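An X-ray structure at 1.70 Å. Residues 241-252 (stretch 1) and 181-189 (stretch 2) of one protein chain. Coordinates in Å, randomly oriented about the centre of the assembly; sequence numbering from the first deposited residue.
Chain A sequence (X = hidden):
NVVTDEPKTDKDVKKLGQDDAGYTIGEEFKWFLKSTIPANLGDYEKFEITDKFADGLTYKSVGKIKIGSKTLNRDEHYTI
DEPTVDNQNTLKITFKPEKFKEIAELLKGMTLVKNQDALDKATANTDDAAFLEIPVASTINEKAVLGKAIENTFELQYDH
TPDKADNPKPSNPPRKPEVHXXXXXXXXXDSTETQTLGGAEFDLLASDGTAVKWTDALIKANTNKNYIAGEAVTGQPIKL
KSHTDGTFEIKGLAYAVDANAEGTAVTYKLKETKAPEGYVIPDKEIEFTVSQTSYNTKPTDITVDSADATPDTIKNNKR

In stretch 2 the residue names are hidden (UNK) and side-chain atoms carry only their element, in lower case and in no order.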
# COMPACT_ATOMS: atom_id res chain seq x y z
N LYS A 241 -24.78 -6.50 -4.37
CA LYS A 241 -26.01 -7.27 -4.53
C LYS A 241 -25.87 -8.61 -3.82
O LYS A 241 -24.80 -9.22 -3.87
CB LYS A 241 -26.26 -7.45 -6.04
CG LYS A 241 -27.34 -8.40 -6.49
CD LYS A 241 -27.36 -8.48 -8.03
CE LYS A 241 -26.50 -9.63 -8.56
NZ LYS A 241 -26.10 -9.46 -10.00
N SER A 242 -26.92 -9.08 -3.16
CA SER A 242 -26.86 -10.44 -2.63
C SER A 242 -27.12 -11.46 -3.75
O SER A 242 -28.03 -11.27 -4.58
CB SER A 242 -27.81 -10.65 -1.44
OG SER A 242 -29.16 -10.43 -1.80
N HIS A 243 -26.30 -12.50 -3.76
CA HIS A 243 -26.41 -13.61 -4.71
C HIS A 243 -27.58 -14.52 -4.29
O HIS A 243 -28.17 -14.34 -3.22
CB HIS A 243 -25.07 -14.36 -4.78
CG HIS A 243 -25.02 -15.47 -5.79
ND1 HIS A 243 -25.53 -15.35 -7.07
CD2 HIS A 243 -24.49 -16.72 -5.71
CE1 HIS A 243 -25.33 -16.48 -7.73
NE2 HIS A 243 -24.71 -17.33 -6.93
N THR A 244 -27.92 -15.49 -5.13
CA THR A 244 -29.07 -16.36 -4.87
C THR A 244 -28.92 -17.24 -3.63
O THR A 244 -29.88 -17.88 -3.22
CB THR A 244 -29.37 -17.23 -6.10
OG1 THR A 244 -28.18 -17.94 -6.47
CG2 THR A 244 -29.80 -16.36 -7.27
N ASP A 245 -27.71 -17.30 -3.06
CA ASP A 245 -27.45 -17.99 -1.79
C ASP A 245 -27.37 -16.99 -0.62
O ASP A 245 -26.94 -17.34 0.48
CB ASP A 245 -26.16 -18.84 -1.87
CG ASP A 245 -24.92 -18.02 -2.20
OD1 ASP A 245 -24.99 -16.78 -2.24
OD2 ASP A 245 -23.85 -18.63 -2.44
N GLY A 246 -27.79 -15.76 -0.87
CA GLY A 246 -27.80 -14.71 0.14
C GLY A 246 -26.46 -14.00 0.31
O GLY A 246 -26.41 -12.94 0.92
N THR A 247 -25.39 -14.56 -0.25
CA THR A 247 -24.05 -14.04 0.07
C THR A 247 -23.61 -12.88 -0.82
O THR A 247 -24.08 -12.72 -1.95
CB THR A 247 -22.94 -15.11 0.00
OG1 THR A 247 -22.69 -15.46 -1.37
CG2 THR A 247 -23.30 -16.34 0.82
N PHE A 248 -22.72 -12.06 -0.27
CA PHE A 248 -21.94 -11.11 -1.04
C PHE A 248 -20.76 -10.64 -0.22
O PHE A 248 -20.69 -10.94 0.98
CB PHE A 248 -22.79 -9.95 -1.58
CG PHE A 248 -23.42 -9.07 -0.53
CD1 PHE A 248 -22.87 -7.81 -0.25
CD2 PHE A 248 -24.59 -9.45 0.13
CE1 PHE A 248 -23.46 -6.96 0.68
CE2 PHE A 248 -25.19 -8.60 1.08
CZ PHE A 248 -24.62 -7.35 1.35
N GLU A 249 -19.84 -9.95 -0.87
CA GLU A 249 -18.57 -9.55 -0.23
C GLU A 249 -18.07 -8.24 -0.81
O GLU A 249 -18.48 -7.83 -1.89
CB GLU A 249 -17.50 -10.62 -0.48
CG GLU A 249 -17.82 -12.01 0.07
CD GLU A 249 -16.73 -13.01 -0.20
OE1 GLU A 249 -15.78 -12.69 -0.96
OE2 GLU A 249 -16.82 -14.13 0.37
N ILE A 250 -17.19 -7.57 -0.07
CA ILE A 250 -16.41 -6.47 -0.62
C ILE A 250 -14.96 -6.72 -0.25
O ILE A 250 -14.65 -7.04 0.91
CB ILE A 250 -16.92 -5.07 -0.14
CG1 ILE A 250 -16.12 -3.93 -0.79
CG2 ILE A 250 -16.88 -4.96 1.38
CD1 ILE A 250 -16.33 -3.78 -2.29
N LYS A 251 -14.06 -6.59 -1.23
CA LYS A 251 -12.64 -6.86 -1.01
C LYS A 251 -11.81 -5.62 -1.28
O LYS A 251 -11.97 -4.96 -2.31
CB LYS A 251 -12.15 -8.02 -1.89
CG LYS A 251 -12.94 -9.32 -1.71
CD LYS A 251 -12.35 -10.48 -2.49
CE LYS A 251 -11.11 -11.02 -1.80
NZ LYS A 251 -10.70 -12.38 -2.30
N GLY A 252 -10.93 -5.30 -0.34
CA GLY A 252 -9.95 -4.25 -0.57
C GLY A 252 -10.27 -2.88 -0.02
O GLY A 252 -9.93 -1.87 -0.63
N UNK A 181 -4.72 -4.03 3.58
CA UNK A 181 -6.08 -3.74 3.13
C UNK A 181 -6.96 -4.88 3.62
O UNK A 181 -6.45 -5.95 3.91
c UNK A 181 -6.13 -3.59 1.57
o UNK A 181 -7.37 -3.00 1.18
c UNK A 181 -5.93 -4.92 0.83
N UNK A 182 -8.28 -4.65 3.71
CA UNK A 182 -9.19 -5.63 4.30
C UNK A 182 -10.45 -5.88 3.48
O UNK A 182 -10.60 -5.33 2.39
N UNK A 183 -11.35 -6.69 4.02
CA UNK A 183 -12.59 -7.03 3.33
C UNK A 183 -13.68 -7.41 4.31
O UNK A 183 -13.45 -7.47 5.53
N UNK A 184 -14.87 -7.67 3.79
CA UNK A 184 -15.98 -8.10 4.63
C UNK A 184 -16.88 -9.05 3.87
O UNK A 184 -17.05 -8.92 2.66
n UNK A 184 -17.95 -8.71 9.72
c UNK A 184 -16.77 -6.89 5.14
c UNK A 184 -17.86 -7.27 6.16
c UNK A 184 -17.28 -7.65 7.55
c UNK A 184 -18.44 -8.08 8.47
N UNK A 185 -17.47 -10.00 4.60
CA UNK A 185 -18.42 -10.96 4.03
C UNK A 185 -19.79 -10.71 4.64
O UNK A 185 -19.88 -10.32 5.80
c UNK A 185 -17.49 -16.19 3.67
n UNK A 185 -18.16 -16.98 2.84
c UNK A 185 -16.13 -14.15 4.02
n UNK A 185 -17.41 -16.53 4.96
c UNK A 185 -17.96 -12.39 4.35
c UNK A 185 -16.58 -12.71 3.75
n UNK A 185 -16.89 -15.10 3.21
N UNK A 186 -20.83 -10.95 3.86
CA UNK A 186 -22.20 -10.72 4.28
C UNK A 186 -23.10 -11.87 3.84
O UNK A 186 -22.83 -12.54 2.85
c UNK A 186 -20.26 -6.61 3.24
c UNK A 186 -22.18 -7.52 5.05
c UNK A 186 -21.97 -8.23 3.88
c UNK A 186 -21.45 -6.35 5.33
c UNK A 186 -21.01 -7.78 2.98
c UNK A 186 -22.75 -9.47 3.60
c UNK A 186 -20.49 -5.90 4.42
N UNK A 187 -24.21 -12.03 4.56
CA UNK A 187 -25.28 -12.91 4.11
C UNK A 187 -26.63 -12.25 4.39
O UNK A 187 -26.87 -11.74 5.50
c UNK A 187 -25.16 -14.35 4.70
c UNK A 187 -26.24 -15.25 4.11
c UNK A 187 -25.21 -14.33 6.24
N UNK A 188 -27.49 -12.22 3.36
CA UNK A 188 -28.79 -11.58 3.45
C UNK A 188 -29.84 -12.63 3.78
O UNK A 188 -29.92 -13.65 3.10
c UNK A 188 -30.46 -10.07 2.16
c UNK A 188 -31.58 -7.96 3.02
c UNK A 188 -29.15 -10.89 2.13
n UNK A 188 -32.76 -8.63 3.67
c UNK A 188 -30.32 -8.82 3.03
N UNK A 189 -30.62 -12.38 4.82
CA UNK A 189 -31.62 -13.34 5.29
C UNK A 189 -32.94 -12.65 5.61
O UNK A 189 -33.03 -11.42 5.60
c UNK A 189 -29.51 -15.78 7.52
c UNK A 189 -28.23 -16.56 7.34
c UNK A 189 -31.11 -14.10 6.53
n UNK A 189 -28.03 -17.50 8.50
c UNK A 189 -29.86 -14.96 6.28
O HOH W 1 -19.30 -15.33 0.68

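Position 181 carries three side-chain atoms, a carbon bearing one oxygen and one carbon; the CA-to-CB bond points toward stretch 1, and the side-chain oxygen at 181 lies 3.1 Å from G252 C. This beta-branched hydroxyl is threonine, T181. Position 182 has no side-chain atoms, and its backbone O accepts a hydrogen bond from G252 N, the 182 O to G252 N distance being 2.8 Å. It is therefore glycine, G182.

Position 183 is also bare. It pairs with K251, the CA atoms of 183 and K251 4.3 Å apart; an ideal CB at 183 would lie 2.9 Å from I250 O, a clash, so the absence of a side chain suits the close approach. The residue is G183. At position 184 an unbranched row of four carbons ends in nitrogen. The CB of 184 lies 4.2 Å from I250 CG2, while the end of the chain leads away and its nitrogen is bound elsewhere in the structure. The backbone hydrogen bonds both ways with I250, 184 N to I250 O and I250 N to 184 O, each 3.0 Å. The chain identifies lysine, K184.

Position 185 shows three carbons, a nitrogen, and a carbon carrying two more nitrogens. The nitrogen within the chain of 185 donates to E249 OE2 at 3.0 Å in a salt bridge, with the carboxylate oxygen at the edge of the planar end group, near its plane. Water 1 closes a second path, its O accepting from a terminal nitrogen of 185 at 2.9 Å and donating to E249 OE2 at 2.8 Å. This is the guanidinium of arginine, R185.

Position 186 has one carbon followed by a six-carbon ring. Its CB sits over one face of the F248 ring, 3.7 Å from the centroid. The two ring planes are near parallel, at 19°, but slid apart so that they barely overlap; a ring carbon of 186 still reaches 3.5 Å from F248 CE1, and I250 CG2 meets the ring edge. The residue is phenylalanine, F186.

Position 187 has one carbon carrying two others. It faces the same side of the sheet as T247; one methyl carbon of 187 lies 4.2 Å from D245 O, and the CA of 187 contacts G246 O at 3.4 Å. The compact branch is valine, V187. Position 188 has four carbons in a row ending in nitrogen; the CB of 188 packs 3.8 Å from S242 CB, and the N of 188 donates to G246 O at 2.8 Å. It is lysine, K188. Position 189 repeats that chain but makes no contact with stretch 1, giving K189.

The contact is thus an antiparallel strand pair held by a backbone hydrogen-bond ladder. On one face F248, I250, K184 and F186 pack together; on the other, E249 and R185 add charge pairing.

Stretch 2, residues 181-189: TGGKRFVKK
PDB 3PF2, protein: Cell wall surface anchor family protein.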